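Local coordinates for histone RNA hairpin-binding protein (Drosophila melanogaster, PDB 4TV0) that binds the stem-loop of histone mRNA through this RNA-binding domain, takes part in histone pre-mRNA 3' processing and couples histone mRNA production to the cell cycle, at residues S13-Q18 with R57-M62. The protein carries 2 engineered substitutions. Numbering follows the deposited sequence.
Sequences SRRQKQ and RAFDGM. Engineered in segment 57-62: Met62 (natural residue Leu). With nucleotides of chain B.
Arg15 lies flat against Phe59 in the SLBP RNA-binding domain, where segments 13-18 and 57-62, on helices 9-22 and 56-67, run nearly parallel (17° between their axes, 11.4 Å at closest approach). At this spacing the side chains of Arg15, Gln18 and Phe59 bridge the gap. The stack has an aliphatic and a cationic part: Arg15 CD sits over the middle of the ring, 3.6 Å from the Phe59 centroid, while the guanidinium, nearly parallel to the ring, makes an off-centre cation-pi contact. Arginine suits this place because its extended chain covers the aromatic face and still carries NH1 on to the carbonyls of Lys50 and Gly52. A chi1 of -163° turns Phe59 CG away from its amide nitrogen and lays the ring against Arg15; an alanine here would probably open a gap between the helices and leave the guanidinium without its flat support.

Facing the RNA, Arg57 NE and NH2 donate to N7 and O6 on the Hoogsteen edge of G9 of chain B.

Glutamine suits the polar link because its amide has two ends: Gln18 OE1 meets the ring edge, 3.3 Å from Phe59 CE2. Asp60 OD2 salt-bridges Arg56, while OD1 accepts a bent bond (133°) from Gln18 NE2, 2.7 Å away, the amide and carboxylate planes almost perpendicular.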
loop_
_atom_site.group_PDB
_atom_site.type_symbol
_atom_site.label_atom_id
_atom_site.label_comp_id
_atom_site.label_asym_id
_atom_site.label_seq_id
_atom_site.Cartn_x
_atom_site.Cartn_y
_atom_site.Cartn_z
ATOM N N SER A 13 -6.396 -4.847 -5.047
ATOM C CA SER A 13 -5.844 -6.104 -4.561
ATOM C C SER A 13 -4.313 -6.071 -4.438
ATOM O O SER A 13 -3.762 -6.671 -3.520
ATOM C CB SER A 13 -6.305 -7.274 -5.422
ATOM O OG SER A 13 -5.759 -7.169 -6.709
ATOM N N ARG A 14 -3.631 -5.368 -5.341
ATOM C CA ARG A 14 -2.184 -5.249 -5.244
ATOM C C ARG A 14 -1.829 -4.361 -4.055
ATOM O O ARG A 14 -0.824 -4.563 -3.372
ATOM C CB ARG A 14 -1.587 -4.628 -6.515
ATOM C CG ARG A 14 -0.138 -4.131 -6.336
ATOM C CD ARG A 14 0.483 -3.473 -7.592
ATOM N NE ARG A 14 -0.005 -2.112 -7.817
ATOM C CZ ARG A 14 -0.835 -1.767 -8.800
ATOM N NH1 ARG A 14 -1.245 -2.691 -9.657
ATOM N NH2 ARG A 14 -1.252 -0.504 -8.934
ATOM N N ARG A 15 -2.635 -3.337 -3.829
ATOM C CA ARG A 15 -2.335 -2.443 -2.736
ATOM C C ARG A 15 -2.541 -3.204 -1.423
ATOM O O ARG A 15 -1.773 -3.048 -0.474
ATOM C CB ARG A 15 -3.191 -1.184 -2.801
ATOM C CG ARG A 15 -2.764 -0.212 -3.883
ATOM C CD ARG A 15 -3.676 1.019 -3.853
ATOM N NE ARG A 15 -3.320 2.037 -4.835
ATOM C CZ ARG A 15 -4.042 3.135 -5.040
ATOM N NH1 ARG A 15 -5.143 3.369 -4.326
ATOM N NH2 ARG A 15 -3.655 4.018 -5.942
ATOM N N GLN A 16 -3.545 -4.067 -1.398
ATOM C CA GLN A 16 -3.869 -4.807 -0.196
ATOM C C GLN A 16 -2.736 -5.789 0.095
ATOM O O GLN A 16 -2.495 -6.153 1.243
ATOM C CB GLN A 16 -5.204 -5.525 -0.389
ATOM C CG GLN A 16 -5.716 -6.267 0.828
ATOM C CD GLN A 16 -5.578 -5.460 2.110
ATOM O OE1 GLN A 16 -6.331 -4.506 2.355
ATOM N NE2 GLN A 16 -4.610 -5.841 2.940
ATOM N N LYS A 17 -2.025 -6.184 -0.957
ATOM C CA LYS A 17 -1.015 -7.220 -0.866
ATOM C C LYS A 17 0.238 -6.606 -0.268
ATOM O O LYS A 17 0.836 -7.164 0.646
ATOM C CB LYS A 17 -0.747 -7.827 -2.256
ATOM C CG LYS A 17 0.040 -9.142 -2.290
ATOM C CD LYS A 17 0.585 -9.434 -3.696
ATOM C CE LYS A 17 1.740 -10.445 -3.683
ATOM N NZ LYS A 17 2.681 -10.268 -4.844
ATOM N N GLN A 18 0.625 -5.445 -0.782
ATOM C CA GLN A 18 1.728 -4.679 -0.213
ATOM C C GLN A 18 1.506 -4.455 1.288
ATOM O O GLN A 18 2.431 -4.557 2.099
ATOM C CB GLN A 18 1.833 -3.320 -0.901
ATOM C CG GLN A 18 2.311 -3.350 -2.328
ATOM C CD GLN A 18 2.040 -2.036 -3.045
ATOM O OE1 GLN A 18 0.896 -1.572 -3.109
ATOM N NE2 GLN A 18 3.090 -1.422 -3.568
ATOM N N ARG A 57 3.910 5.314 -8.663
ATOM C CA ARG A 57 5.105 5.741 -7.928
ATOM C C ARG A 57 4.733 6.343 -6.576
ATOM O O ARG A 57 5.445 6.179 -5.585
ATOM C CB ARG A 57 5.916 6.759 -8.738
ATOM C CG ARG A 57 6.288 6.273 -10.132
ATOM C CD ARG A 57 6.965 7.366 -10.972
ATOM N NE ARG A 57 7.683 6.758 -12.087
ATOM C CZ ARG A 57 8.933 6.314 -12.007
ATOM N NH1 ARG A 57 9.608 6.440 -10.868
ATOM N NH2 ARG A 57 9.507 5.751 -13.067
ATOM N N ALA A 58 3.611 7.041 -6.539
ATOM C CA ALA A 58 3.172 7.680 -5.318
ATOM C C ALA A 58 2.811 6.657 -4.252
ATOM O O ALA A 58 3.282 6.739 -3.120
ATOM C CB ALA A 58 2.014 8.585 -5.605
ATOM N N PHE A 59 1.989 5.677 -4.603
ATOM C CA PHE A 59 1.608 4.670 -3.618
ATOM C C PHE A 59 2.785 3.775 -3.247
ATOM O O PHE A 59 2.944 3.364 -2.093
ATOM C CB PHE A 59 0.469 3.798 -4.123
ATOM C CG PHE A 59 -0.225 3.046 -3.031
ATOM C CD1 PHE A 59 -1.246 3.637 -2.304
ATOM C CD2 PHE A 59 0.162 1.769 -2.698
ATOM C CE1 PHE A 59 -1.891 2.950 -1.282
ATOM C CE2 PHE A 59 -0.483 1.079 -1.684
ATOM C CZ PHE A 59 -1.506 1.683 -0.972
ATOM N N ASP A 60 3.603 3.464 -4.243
ATOM C CA ASP A 60 4.792 2.676 -4.002
ATOM C C ASP A 60 5.762 3.383 -3.045
ATOM O O ASP A 60 6.377 2.743 -2.189
ATOM C CB ASP A 60 5.468 2.306 -5.321
ATOM C CG ASP A 60 4.903 1.036 -5.913
ATOM O OD1 ASP A 60 4.036 0.427 -5.243
ATOM O OD2 ASP A 60 5.339 0.633 -7.020
ATOM N N GLY A 61 5.874 4.701 -3.190
ATOM C CA GLY A 61 6.685 5.510 -2.299
ATOM C C GLY A 61 6.268 5.457 -0.835
ATOM O O GLY A 61 7.117 5.323 0.037
HETATM N N MSE A 62 4.971 5.563 -0.565
HETATM C CA MSE A 62 4.458 5.540 0.805
HETATM C C MSE A 62 4.653 4.191 1.488
HETATM O O MSE A 62 4.902 4.116 2.683
HETATM C CB MSE A 62 2.973 5.925 0.833
HETATM C CG MSE A 62 2.684 7.330 0.343
HETATM SE SE MSE A 62 0.856 7.878 0.729
HETATM C CE MSE A 62 -0.092 6.805 -0.620
ATOM P P G B 9 3.392 10.310 -11.759
ATOM O OP1 G B 9 2.200 10.976 -11.180
ATOM O OP2 G B 9 4.189 9.402 -10.897
ATOM O "O5'" G B 9 3.018 9.459 -13.048
ATOM C "C5'" G B 9 1.998 9.864 -13.937
ATOM C "C4'" G B 9 1.846 8.860 -15.046
ATOM O "O4'" G B 9 3.058 8.824 -15.832
ATOM C "C3'" G B 9 1.657 7.420 -14.604
ATOM O "O3'" G B 9 0.326 7.143 -14.243
ATOM C "C2'" G B 9 2.143 6.631 -15.810
ATOM O "O2'" G B 9 1.153 6.567 -16.808
ATOM C "C1'" G B 9 3.283 7.512 -16.310
ATOM N N9 G B 9 4.574 7.034 -15.793
ATOM C C8 G B 9 5.308 7.530 -14.747
ATOM N N7 G B 9 6.400 6.846 -14.553
ATOM C C5 G B 9 6.378 5.848 -15.514
ATOM C C6 G B 9 7.307 4.812 -15.798
ATOM O O6 G B 9 8.379 4.552 -15.222
ATOM N N1 G B 9 6.859 4.034 -16.875
ATOM C C2 G B 9 5.684 4.221 -17.590
ATOM N N2 G B 9 5.425 3.365 -18.594
ATOM N N3 G B 9 4.831 5.190 -17.328
ATOM C C4 G B 9 5.244 5.952 -16.289
ATOM P P G B 8 8.459 10.792 -9.051
ATOM O OP1 G B 8 9.431 9.668 -9.189
ATOM O OP2 G B 8 8.819 12.056 -8.363
ATOM O "O5'" G B 8 7.922 11.138 -10.511
ATOM C "C5'" G B 8 7.060 12.249 -10.719
ATOM C "C4'" G B 8 6.616 12.337 -12.156
ATOM O "O4'" G B 8 7.775 12.276 -13.025
ATOM C "C3'" G B 8 5.713 11.213 -12.642
ATOM O "O3'" G B 8 4.353 11.467 -12.326
ATOM C "C2'" G B 8 5.980 11.184 -14.142
ATOM O "O2'" G B 8 5.228 12.201 -14.794
ATOM C "C1'" G B 8 7.463 11.570 -14.205
ATOM N N9 G B 8 8.376 10.413 -14.309
ATOM C C8 G B 8 9.408 10.140 -13.443
ATOM N N7 G B 8 10.092 9.072 -13.756
ATOM C C5 G B 8 9.477 8.609 -14.909
ATOM C C6 G B 8 9.788 7.471 -15.699
ATOM O O6 G B 8 10.693 6.635 -15.535
ATOM N N1 G B 8 8.915 7.365 -16.775
ATOM C C2 G B 8 7.883 8.235 -17.055
ATOM N N2 G B 8 7.165 7.929 -18.150
ATOM N N3 G B 8 7.582 9.306 -16.322
ATOM C C4 G B 8 8.418 9.429 -15.271
ATOM P P A B 6 7.534 13.268 1.620
ATOM O OP1 A B 6 8.974 13.004 1.908
ATOM O OP2 A B 6 7.080 14.576 1.077
ATOM O "O5'" A B 6 7.050 12.191 0.557
ATOM C "C5'" A B 6 6.940 10.824 0.924
ATOM C "C4'" A B 6 6.160 10.050 -0.099
ATOM O "O4'" A B 6 4.740 10.328 0.041
ATOM C "C3'" A B 6 6.457 10.410 -1.541
ATOM O "O3'" A B 6 7.636 9.803 -2.023
ATOM C "C2'" A B 6 5.187 9.962 -2.252
ATOM O "O2'" A B 6 5.159 8.547 -2.359
ATOM C "C1'" A B 6 4.129 10.365 -1.233
ATOM N N9 A B 6 3.614 11.728 -1.468
ATOM C C8 A B 6 3.962 12.869 -0.789
ATOM N N7 A B 6 3.341 13.948 -1.201
ATOM C C5 A B 6 2.516 13.485 -2.216
ATOM C C6 A B 6 1.589 14.137 -3.053
ATOM N N6 A B 6 1.339 15.452 -2.996
ATOM N N1 A B 6 0.934 13.379 -3.971
ATOM C C2 A B 6 1.181 12.064 -4.034
ATOM N N3 A B 6 2.022 11.349 -3.294
ATOM C C4 A B 6 2.670 12.120 -2.396
#